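Local coordinates for kelch-like protein 7 (Homo sapiens, PDB 3II7), which acts as the substrate-specific adapter of a BTB-CUL3-RBX1 E3 ubiquitin ligase that marks proteins for degradation, this chain being its Kelch-repeat domain, at residues V246-A254 with I265-W275; F198-V206 with N217-W228. All blocks are in the same frame, centred on the assembly; numbering follows the deposited sequence.

Interaction 1. Residues V246-A254 with I265-W275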
loop_
_atom_site.group_PDB
_atom_site.type_symbol
_atom_site.label_atom_id
_atom_site.label_comp_id
_atom_site.label_asym_id
_atom_site.label_seq_id
_atom_site.Cartn_x
_atom_site.Cartn_y
_atom_site.Cartn_z
ATOM N N VAL A 246 4.060 11.095 -6.031
ATOM C CA VAL A 246 4.826 11.317 -7.244
ATOM C C VAL A 246 5.535 12.652 -7.051
ATOM O O VAL A 246 4.881 13.694 -6.803
ATOM C CB VAL A 246 3.976 11.363 -8.493
ATOM C CG1 VAL A 246 4.848 11.696 -9.739
ATOM C CG2 VAL A 246 3.255 10.038 -8.711
ATOM N N GLY A 247 6.846 12.623 -7.136
ATOM C CA GLY A 247 7.629 13.806 -6.864
ATOM C C GLY A 247 7.424 14.222 -5.417
ATOM O O GLY A 247 7.504 13.373 -4.478
ATOM N N SER A 248 7.154 15.514 -5.228
ATOM C CA SER A 248 7.013 16.053 -3.888
ATOM C C SER A 248 5.545 16.051 -3.415
ATOM O O SER A 248 5.252 16.508 -2.319
ATOM C CB SER A 248 7.573 17.456 -3.816
ATOM O OG SER A 248 6.937 18.305 -4.740
ATOM N N ILE A 249 4.624 15.543 -4.239
ATOM C CA ILE A 249 3.190 15.576 -3.906
ATOM C C ILE A 249 2.654 14.200 -3.521
ATOM O O ILE A 249 2.939 13.194 -4.208
ATOM C CB ILE A 249 2.318 16.108 -5.072
ATOM C CG1 ILE A 249 2.881 17.404 -5.606
ATOM C CG2 ILE A 249 0.836 16.251 -4.637
ATOM C CD1 ILE A 249 2.949 18.568 -4.570
ATOM N N VAL A 250 1.894 14.154 -2.427
ATOM C CA VAL A 250 1.175 12.941 -2.031
ATOM C C VAL A 250 -0.281 13.081 -2.447
ATOM O O VAL A 250 -0.930 14.075 -2.122
ATOM C CB VAL A 250 1.230 12.675 -0.526
ATOM C CG1 VAL A 250 0.436 11.369 -0.193
ATOM C CG2 VAL A 250 2.717 12.588 -0.052
ATOM N N TYR A 251 -0.778 12.076 -3.173
ATOM C CA TYR A 251 -2.147 12.072 -3.707
ATOM C C TYR A 251 -2.966 11.047 -2.965
ATOM O O TYR A 251 -2.558 9.892 -2.879
ATOM C CB TYR A 251 -2.154 11.738 -5.220
ATOM C CG TYR A 251 -1.380 12.711 -6.045
ATOM C CD1 TYR A 251 -1.994 13.816 -6.624
ATOM C CD2 TYR A 251 -0.014 12.557 -6.223
ATOM C CE1 TYR A 251 -1.256 14.750 -7.378
ATOM C CE2 TYR A 251 0.724 13.473 -6.978
ATOM C CZ TYR A 251 0.105 14.566 -7.539
ATOM O OH TYR A 251 0.844 15.484 -8.254
ATOM N N VAL A 252 -4.098 11.468 -2.414
ATOM C CA VAL A 252 -5.098 10.540 -1.833
ATOM C C VAL A 252 -6.216 10.465 -2.875
ATOM O O VAL A 252 -6.955 11.446 -3.114
ATOM C CB VAL A 252 -5.636 11.001 -0.500
ATOM C CG1 VAL A 252 -6.618 9.974 0.077
ATOM C CG2 VAL A 252 -4.462 11.269 0.506
ATOM N N LEU A 253 -6.320 9.300 -3.511
ATOM C CA LEU A 253 -7.137 9.143 -4.688
ATOM C C LEU A 253 -8.428 8.384 -4.410
ATOM O O LEU A 253 -9.308 8.354 -5.252
ATOM C CB LEU A 253 -6.355 8.440 -5.798
ATOM C CG LEU A 253 -5.148 9.166 -6.347
ATOM C CD1 LEU A 253 -4.513 8.326 -7.467
ATOM C CD2 LEU A 253 -5.519 10.556 -6.850
ATOM N N ALA A 254 -8.495 7.729 -3.256
ATOM C CA ALA A 254 -9.732 7.057 -2.812
ATOM C C ALA A 254 -9.685 6.878 -1.304
ATOM O O ALA A 254 -8.640 6.933 -0.698
ATOM C CB ALA A 254 -9.883 5.679 -3.514
ATOM N N ILE A 265 -10.303 14.177 -4.937
ATOM C CA ILE A 265 -8.963 13.819 -4.521
ATOM C C ILE A 265 -8.371 14.859 -3.581
ATOM O O ILE A 265 -8.738 16.044 -3.616
ATOM C CB ILE A 265 -7.987 13.546 -5.734
ATOM C CG1 ILE A 265 -7.641 14.823 -6.473
ATOM C CG2 ILE A 265 -8.593 12.508 -6.723
ATOM C CD1 ILE A 265 -6.462 14.680 -7.424
ATOM N N LEU A 266 -7.432 14.407 -2.762
ATOM C CA LEU A 266 -6.673 15.271 -1.883
ATOM C C LEU A 266 -5.207 15.288 -2.349
ATOM O O LEU A 266 -4.671 14.271 -2.806
ATOM C CB LEU A 266 -6.695 14.744 -0.436
ATOM C CG LEU A 266 -8.051 14.444 0.190
ATOM C CD1 LEU A 266 -7.894 13.937 1.607
ATOM C CD2 LEU A 266 -9.019 15.674 0.146
ATOM N N GLU A 267 -4.567 16.443 -2.236
ATOM C CA GLU A 267 -3.176 16.591 -2.654
ATOM C C GLU A 267 -2.406 17.253 -1.533
ATOM O O GLU A 267 -2.840 18.265 -0.994
ATOM C CB GLU A 267 -3.084 17.439 -3.904
ATOM C CG GLU A 267 -3.896 16.933 -5.050
ATOM C CD GLU A 267 -3.845 17.866 -6.237
ATOM O OE1 GLU A 267 -2.758 18.029 -6.820
ATOM O OE2 GLU A 267 -4.891 18.391 -6.614
ATOM N N TYR A 268 -1.265 16.664 -1.182
ATOM C CA TYR A 268 -0.392 17.190 -0.114
ATOM C C TYR A 268 0.955 17.595 -0.691
ATOM O O TYR A 268 1.649 16.756 -1.287
ATOM C CB TYR A 268 -0.190 16.147 0.972
ATOM C CG TYR A 268 0.697 16.599 2.137
ATOM C CD1 TYR A 268 0.336 17.663 2.944
ATOM C CD2 TYR A 268 1.908 15.955 2.407
ATOM C CE1 TYR A 268 1.146 18.069 3.994
ATOM C CE2 TYR A 268 2.704 16.326 3.439
ATOM C CZ TYR A 268 2.335 17.402 4.241
ATOM O OH TYR A 268 3.192 17.786 5.246
ATOM N N ASN A 269 1.323 18.857 -0.502
ATOM C CA ASN A 269 2.626 19.332 -0.924
ATOM C C ASN A 269 3.604 19.165 0.245
ATOM O O ASN A 269 3.534 19.903 1.228
ATOM C CB ASN A 269 2.534 20.790 -1.361
ATOM C CG ASN A 269 3.828 21.305 -1.918
ATOM O OD1 ASN A 269 4.897 20.871 -1.508
ATOM N ND2 ASN A 269 3.748 22.299 -2.796
ATOM N N THR A 270 4.491 18.176 0.145
ATOM C CA THR A 270 5.396 17.827 1.245
ATOM C C THR A 270 6.376 18.965 1.565
ATOM O O THR A 270 6.874 19.050 2.673
ATOM C CB THR A 270 6.188 16.545 0.958
ATOM O OG1 THR A 270 6.958 16.703 -0.235
ATOM C CG2 THR A 270 5.265 15.318 0.836
ATOM N N GLU A 271 6.651 19.829 0.585
ATOM C CA GLU A 271 7.618 20.917 0.775
ATOM C C GLU A 271 7.061 22.109 1.499
ATOM O O GLU A 271 7.813 22.827 2.152
ATOM C CB GLU A 271 8.178 21.358 -0.581
ATOM C CG GLU A 271 8.962 20.272 -1.274
ATOM C CD GLU A 271 10.347 20.110 -0.651
ATOM O OE1 GLU A 271 11.129 21.080 -0.732
ATOM O OE2 GLU A 271 10.657 19.038 -0.077
ATOM N N THR A 272 5.744 22.330 1.375
ATOM C CA THR A 272 5.051 23.463 2.024
ATOM C C THR A 272 4.133 23.038 3.199
ATOM O O THR A 272 3.597 23.909 3.940
ATOM C CB THR A 272 4.224 24.237 1.001
ATOM O OG1 THR A 272 3.178 23.403 0.518
ATOM C CG2 THR A 272 5.127 24.711 -0.170
ATOM N N ASP A 273 3.939 21.729 3.358
ATOM C CA ASP A 273 3.033 21.175 4.376
ATOM C C ASP A 273 1.588 21.711 4.227
ATOM O O ASP A 273 0.928 22.091 5.217
ATOM C CB ASP A 273 3.597 21.435 5.784
ATOM C CG ASP A 273 2.737 20.847 6.883
ATOM O OD1 ASP A 273 2.219 19.726 6.711
ATOM O OD2 ASP A 273 2.580 21.500 7.931
ATOM N N LYS A 274 1.089 21.675 2.986
ATOM C CA LYS A 274 -0.244 22.157 2.653
ATOM C C LYS A 274 -1.033 21.080 1.966
ATOM O O LYS A 274 -0.566 20.497 0.976
ATOM C CB LYS A 274 -0.182 23.395 1.754
ATOM C CG LYS A 274 0.432 24.609 2.423
ATOM C CD LYS A 274 0.395 25.849 1.518
ATOM N N TRP A 275 -2.246 20.839 2.495
ATOM C CA TRP A 275 -3.244 20.006 1.839
ATOM C C TRP A 275 -4.261 20.845 1.097
ATOM O O TRP A 275 -4.668 21.924 1.580
ATOM C CB TRP A 275 -4.018 19.199 2.856
ATOM C CG TRP A 275 -3.305 18.074 3.451
ATOM C CD1 TRP A 275 -2.651 18.055 4.640
ATOM C CD2 TRP A 275 -3.231 16.765 2.930
ATOM N NE1 TRP A 275 -2.151 16.807 4.888
ATOM C CE2 TRP A 275 -2.476 15.991 3.845
ATOM C CE3 TRP A 275 -3.718 16.157 1.772
ATOM C CZ2 TRP A 275 -2.196 14.652 3.631
ATOM C CZ3 TRP A 275 -3.459 14.850 1.564
ATOM C CH2 TRP A 275 -2.701 14.085 2.487
HETATM O O HOH W 1 6.417 20.644 -3.870
#
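Thr270 holds OG1 between its own backbone N and carbonyl carbon (chi1 59°), which turns the hydroxyl onto the carbonyl of Ser248, while Ile249, with chi1 and chi2 both near -60°, folds CD1 back over Asn269. Ser248 O is thereby gripped twice: Thr270 OG1 donates at 2.7 Å, tilted from the carbonyl plane, and Thr270 N comes in at 3.1 Å almost in line with the C=O bond. This pair of hydrogen bonds on one oxygen closes the end of an antiparallel strand pair, 249-254 with 265-269, just where a type II' turn (Val246 to Ile249) delivers the first strand. A water donates to Asn269 OD1, which also accepts from Glu271 N, an Asx turn that shapes the bend after the second strand. Further along, Val250 and Val252 exchange paired backbone bonds with Tyr268 and Leu266.

On the face carrying Val250 and Val252, Val252 CG2 meets the rim of the Trp275 indole, 3.9 Å from CZ3, and Val250 CG2 touches Thr270 CG2 at 3.8 Å. On the other face the Tyr251 ring and the Glu267 carboxylate lie nearly parallel, their planes 19° apart, with CE1 3.6 Å from OE1; Tyr34 and Asn278 bind the two carboxylate oxygens. Leu253 CD2 packs beside Ile265 CG2 at 3.6 Å. The pair forms the middle of a four-stranded propeller blade: within the sheet strand 242-246 pairs with 249-254 and strand 274-278 with 264-269, while strand 13-18 of the next blade covers Tyr251 and Leu253.

Interaction 2. Residues F198-V206 with N217-W228. With EDO (1,2-ethanediol), chain F.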
loop_
_atom_site.group_PDB
_atom_site.type_symbol
_atom_site.label_atom_id
_atom_site.label_comp_id
_atom_site.label_asym_id
_atom_site.label_seq_id
_atom_site.Cartn_x
_atom_site.Cartn_y
_atom_site.Cartn_z
ATOM N N PHE A 198 7.062 6.978 0.678
ATOM C CA PHE A 198 8.420 7.525 0.847
ATOM C C PHE A 198 8.597 8.735 -0.086
ATOM O O PHE A 198 8.417 8.615 -1.315
ATOM C CB PHE A 198 9.434 6.456 0.482
ATOM C CG PHE A 198 10.865 6.924 0.491
ATOM C CD1 PHE A 198 11.386 7.583 1.592
ATOM C CD2 PHE A 198 11.692 6.673 -0.590
ATOM C CE1 PHE A 198 12.703 7.986 1.616
ATOM C CE2 PHE A 198 13.009 7.071 -0.568
ATOM C CZ PHE A 198 13.514 7.738 0.534
ATOM N N VAL A 199 8.926 9.886 0.506
ATOM C CA VAL A 199 9.214 11.093 -0.249
ATOM C C VAL A 199 10.488 11.699 0.285
ATOM O O VAL A 199 10.525 12.199 1.418
ATOM C CB VAL A 199 8.109 12.130 -0.169
ATOM C CG1 VAL A 199 8.412 13.277 -1.157
ATOM C CG2 VAL A 199 6.764 11.526 -0.465
ATOM N N LYS A 200 11.534 11.632 -0.558
ATOM C CA LYS A 200 12.853 12.273 -0.322
ATOM C C LYS A 200 13.663 11.571 0.779
ATOM O O LYS A 200 14.633 10.865 0.495
ATOM C CB LYS A 200 12.726 13.777 -0.035
ATOM C CG LYS A 200 14.073 14.506 0.077
ATOM C CD LYS A 200 13.965 15.789 0.900
ATOM C CE LYS A 200 13.131 16.855 0.221
ATOM N NZ LYS A 200 12.939 18.056 1.138
ATOM N N ASP A 201 13.316 11.830 2.027
ATOM C CA ASP A 201 14.080 11.323 3.156
ATOM C C ASP A 201 13.158 11.041 4.325
ATOM O O ASP A 201 13.616 10.911 5.490
ATOM C CB ASP A 201 15.169 12.350 3.559
ATOM C CG ASP A 201 14.597 13.742 3.874
ATOM O OD1 ASP A 201 13.363 13.929 3.771
ATOM O OD2 ASP A 201 15.374 14.658 4.198
ATOM N N LYS A 202 11.867 10.905 4.001
ATOM C CA LYS A 202 10.815 10.789 5.000
ATOM C C LYS A 202 9.774 9.791 4.538
ATOM O O LYS A 202 9.501 9.681 3.354
ATOM C CB LYS A 202 10.134 12.142 5.222
ATOM C CG LYS A 202 10.986 13.183 5.895
ATOM C CD LYS A 202 10.344 14.577 5.782
ATOM C CE LYS A 202 11.375 15.676 5.993
ATOM N NZ LYS A 202 10.766 17.043 6.061
ATOM N N ILE A 203 9.185 9.077 5.502
ATOM C CA ILE A 203 8.097 8.156 5.208
ATOM C C ILE A 203 6.817 8.669 5.881
ATOM O O ILE A 203 6.716 8.706 7.131
ATOM C CB ILE A 203 8.406 6.727 5.693
ATOM C CG1 ILE A 203 9.657 6.170 4.972
ATOM C CG2 ILE A 203 7.207 5.829 5.468
ATOM C CD1 ILE A 203 10.148 4.784 5.517
ATOM N N PHE A 204 5.828 9.061 5.063
ATOM C CA PHE A 204 4.591 9.624 5.549
ATOM C C PHE A 204 3.561 8.526 5.771
ATOM O O PHE A 204 3.306 7.725 4.869
ATOM C CB PHE A 204 4.045 10.678 4.550
ATOM C CG PHE A 204 4.844 11.942 4.507
ATOM C CD1 PHE A 204 4.463 13.046 5.265
ATOM C CD2 PHE A 204 5.976 12.047 3.697
ATOM C CE1 PHE A 204 5.170 14.191 5.219
ATOM C CE2 PHE A 204 6.704 13.196 3.676
ATOM C CZ PHE A 204 6.283 14.283 4.431
ATOM N N ALA A 205 2.989 8.496 6.975
ATOM C CA ALA A 205 1.871 7.678 7.293
ATOM C C ALA A 205 0.642 8.577 7.275
ATOM O O ALA A 205 0.563 9.553 8.045
ATOM C CB ALA A 205 2.055 7.022 8.661
ATOM N N VAL A 206 -0.340 8.217 6.436
ATOM C CA VAL A 206 -1.438 9.107 6.095
ATOM C C VAL A 206 -2.754 8.479 6.516
ATOM O O VAL A 206 -3.164 7.448 5.992
ATOM C CB VAL A 206 -1.470 9.410 4.565
ATOM C CG1 VAL A 206 -2.600 10.396 4.231
ATOM C CG2 VAL A 206 -0.097 9.906 4.065
ATOM N N ASN A 217 -5.309 12.622 10.623
ATOM C CA ASN A 217 -3.972 13.136 10.839
ATOM C C ASN A 217 -2.888 12.369 10.083
ATOM O O ASN A 217 -3.103 11.260 9.506
ATOM C CB ASN A 217 -3.669 13.372 12.330
ATOM C CG ASN A 217 -3.620 12.104 13.162
ATOM O OD1 ASN A 217 -3.263 11.039 12.699
ATOM N ND2 ASN A 217 -3.941 12.257 14.452
ATOM N N VAL A 218 -1.731 12.987 10.045
ATOM C CA VAL A 218 -0.653 12.614 9.162
ATOM C C VAL A 218 0.649 12.815 9.890
ATOM O O VAL A 218 0.849 13.826 10.553
ATOM C CB VAL A 218 -0.667 13.474 7.861
ATOM C CG1 VAL A 218 0.517 13.093 6.902
ATOM C CG2 VAL A 218 -2.034 13.344 7.140
ATOM N N GLU A 219 1.542 11.860 9.774
ATOM C CA GLU A 219 2.843 11.981 10.407
ATOM C C GLU A 219 3.904 11.434 9.490
ATOM O O GLU A 219 3.604 10.678 8.557
ATOM C CB GLU A 219 2.867 11.257 11.760
ATOM C CG GLU A 219 2.564 9.735 11.709
ATOM C CD GLU A 219 2.528 9.132 13.087
ATOM O OE1 GLU A 219 3.600 9.085 13.735
ATOM O OE2 GLU A 219 1.428 8.737 13.564
ATOM N N TYR A 220 5.158 11.780 9.746
ATOM C CA TYR A 220 6.247 11.184 8.968
ATOM C C TYR A 220 7.358 10.662 9.856
ATOM O O TYR A 220 7.565 11.139 10.980
ATOM C CB TYR A 220 6.837 12.142 7.934
ATOM C CG TYR A 220 7.646 13.264 8.504
ATOM C CD1 TYR A 220 8.994 13.116 8.747
ATOM C CD2 TYR A 220 7.067 14.474 8.779
ATOM C CE1 TYR A 220 9.741 14.148 9.272
ATOM C CE2 TYR A 220 7.805 15.513 9.313
ATOM C CZ TYR A 220 9.136 15.346 9.540
ATOM O OH TYR A 220 9.869 16.392 10.049
ATOM N N TYR A 221 8.057 9.675 9.313
ATOM C CA TYR A 221 9.218 9.084 9.942
ATOM C C TYR A 221 10.457 9.723 9.365
ATOM O O TYR A 221 10.699 9.646 8.157
ATOM C CB TYR A 221 9.257 7.590 9.678
ATOM C CG TYR A 221 10.439 6.898 10.341
ATOM C CD1 TYR A 221 10.559 6.873 11.724
ATOM C CD2 TYR A 221 11.431 6.292 9.568
ATOM C CE1 TYR A 221 11.622 6.268 12.331
ATOM C CE2 TYR A 221 12.520 5.660 10.164
ATOM C CZ TYR A 221 12.629 5.666 11.534
ATOM O OH TYR A 221 13.700 5.040 12.117
ATOM N N ASP A 222 11.229 10.363 10.237
ATOM C CA ASP A 222 12.519 10.934 9.881
ATOM C C ASP A 222 13.538 9.821 9.950
ATOM O O ASP A 222 13.911 9.346 11.039
ATOM C CB ASP A 222 12.861 12.070 10.847
ATOM C CG ASP A 222 14.048 12.882 10.382
ATOM O OD1 ASP A 222 15.085 12.284 10.071
ATOM O OD2 ASP A 222 13.919 14.125 10.316
ATOM N N ILE A 223 13.952 9.343 8.792
ATOM C CA ILE A 223 14.869 8.206 8.725
ATOM C C ILE A 223 16.179 8.483 9.441
ATOM O O ILE A 223 16.688 7.637 10.149
ATOM C CB ILE A 223 15.079 7.799 7.240
ATOM C CG1 ILE A 223 13.780 7.267 6.654
ATOM C CG2 ILE A 223 16.208 6.736 7.074
ATOM C CD1 ILE A 223 13.818 7.037 5.107
ATOM N N LYS A 224 16.725 9.685 9.267
ATOM C CA LYS A 224 17.966 10.077 9.916
ATOM C C LYS A 224 17.877 10.182 11.424
ATOM O O LYS A 224 18.812 9.751 12.112
ATOM C CB LYS A 224 18.459 11.415 9.299
ATOM C CG LYS A 224 19.793 11.937 9.794
ATOM C CD LYS A 224 20.950 10.941 9.595
ATOM C CE LYS A 224 22.286 11.671 9.272
ATOM N NZ LYS A 224 22.418 11.994 7.782
ATOM N N LEU A 225 16.768 10.738 11.950
ATOM C CA LEU A 225 16.630 10.969 13.394
ATOM C C LEU A 225 15.966 9.783 14.144
ATOM O O LEU A 225 16.006 9.743 15.379
ATOM C CB LEU A 225 15.814 12.236 13.670
ATOM C CG LEU A 225 16.443 13.563 13.215
ATOM C CD1 LEU A 225 15.474 14.714 13.473
ATOM C CD2 LEU A 225 17.769 13.807 13.893
ATOM N N ASN A 226 15.352 8.845 13.407
ATOM C CA ASN A 226 14.580 7.764 14.002
ATOM C C ASN A 226 13.500 8.336 14.941
ATOM O O ASN A 226 13.426 7.991 16.127
ATOM C CB ASN A 226 15.482 6.725 14.709
ATOM C CG ASN A 226 14.686 5.558 15.321
ATOM O OD1 ASN A 226 13.718 5.027 14.726
ATOM N ND2 ASN A 226 15.101 5.146 16.511
ATOM N N GLU A 227 12.721 9.270 14.393
ATOM C CA GLU A 227 11.625 9.925 15.120
ATOM C C GLU A 227 10.482 10.111 14.174
ATOM O O GLU A 227 10.689 10.314 12.977
ATOM C CB GLU A 227 11.975 11.338 15.608
ATOM C CG GLU A 227 13.267 11.510 16.368
ATOM C CD GLU A 227 13.561 12.997 16.714
ATOM O OE1 GLU A 227 12.773 13.900 16.309
ATOM O OE2 GLU A 227 14.593 13.252 17.385
ATOM N N TRP A 228 9.273 10.065 14.719
ATOM C CA TRP A 228 8.077 10.420 13.983
ATOM C C TRP A 228 7.596 11.789 14.427
ATOM O O TRP A 228 7.646 12.142 15.630
ATOM C CB TRP A 228 6.957 9.401 14.233
ATOM C CG TRP A 228 7.162 8.011 13.629
ATOM C CD1 TRP A 228 7.837 6.967 14.196
ATOM C CD2 TRP A 228 6.636 7.520 12.405
ATOM N NE1 TRP A 228 7.767 5.882 13.388
ATOM C CE2 TRP A 228 7.053 6.204 12.269
ATOM C CE3 TRP A 228 5.864 8.092 11.373
ATOM C CZ2 TRP A 228 6.705 5.426 11.169
ATOM C CZ3 TRP A 228 5.530 7.315 10.289
ATOM C CH2 TRP A 228 5.944 6.024 10.182
HETATM C C1 EDO F . 6.434 6.388 -2.611
HETATM O O1 EDO F . 6.461 5.310 -1.625
HETATM C C2 EDO F . 5.395 6.122 -3.702
HETATM O O2 EDO F . 4.037 6.271 -3.238
HETATM O O HOH W 2 15.894 11.345 6.973
#
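Tyr220 and Lys202 meet across the central two strands of a Kelch beta-propeller blade, where 202-206 runs antiparallel to 218-222. In the conformer given, the lysine chain lies over one face of the phenol ring, CD 3.8 Å from the centroid, and NZ sits 4.7 Å from it, an off-centre and doubtful cation-pi contact. Tyr220 has CG between its backbone N and carbonyl carbon (chi1 71°), which swings the ring toward Lys202 and leaves CB over one face of the Phe204 ring, 3.8 Å from its centroid. The two rings themselves are oblique, planes 46° apart. Val206 CG1 and Val218 CG2 continue this face side by side.

The opposite face has Ile203 beside Tyr221 and Ala205 beside Glu219. Ala205 CB lies 3.8 Å from Trp228 CZ3, and the tryptophan is in turn covered on one face by Tyr221 CB. Backbone bonds pair Ile203 with Tyr221 and Ala205 with Glu219, fixing the register between the two faces. Past the strand end, Ile223 CD1 reaches Phe198 CE1 on the neighbouring strand of the blade.

A second shell holds the polar groups around this core. Glu219 is engaged by Arg191 and by the backbone N atoms of Ile188 and Glu189, while Trp228 NE1 donates to Cys185 O. Asp222 OD1 takes Leu225 N from above its carboxylate plane, an Asx motif that shapes the turn, and a water links Asp201 O to Lys224 N. Tyr221 OH donates to Asn226 OD1 at 2.6 Å, with the acceptor at the ring's edge and in its plane.

Overall arrangement
Interaction 2 comes first along the chain and closes before interaction 1 opens; their centres lie 14 Å apart. Each joins the two middle strands of a separate four-stranded antiparallel sheet, so the two contacts are equivalent positions in consecutive blades of the six-bladed Kelch propeller, linked through strands 227-230 and 242-246. The blades also touch directly. Lys200 NZ forms a salt bridge to Glu271 OE2 at 2.8 Å, Tyr268 CE2 packs on Phe204 CE1, and Trp275 CZ2 lies against Val218 CG2, both at 3.7 Å. One blade's aromatic residues thus rest on the face of the previous blade, so that successive blades close into the ring of the Kelch domain.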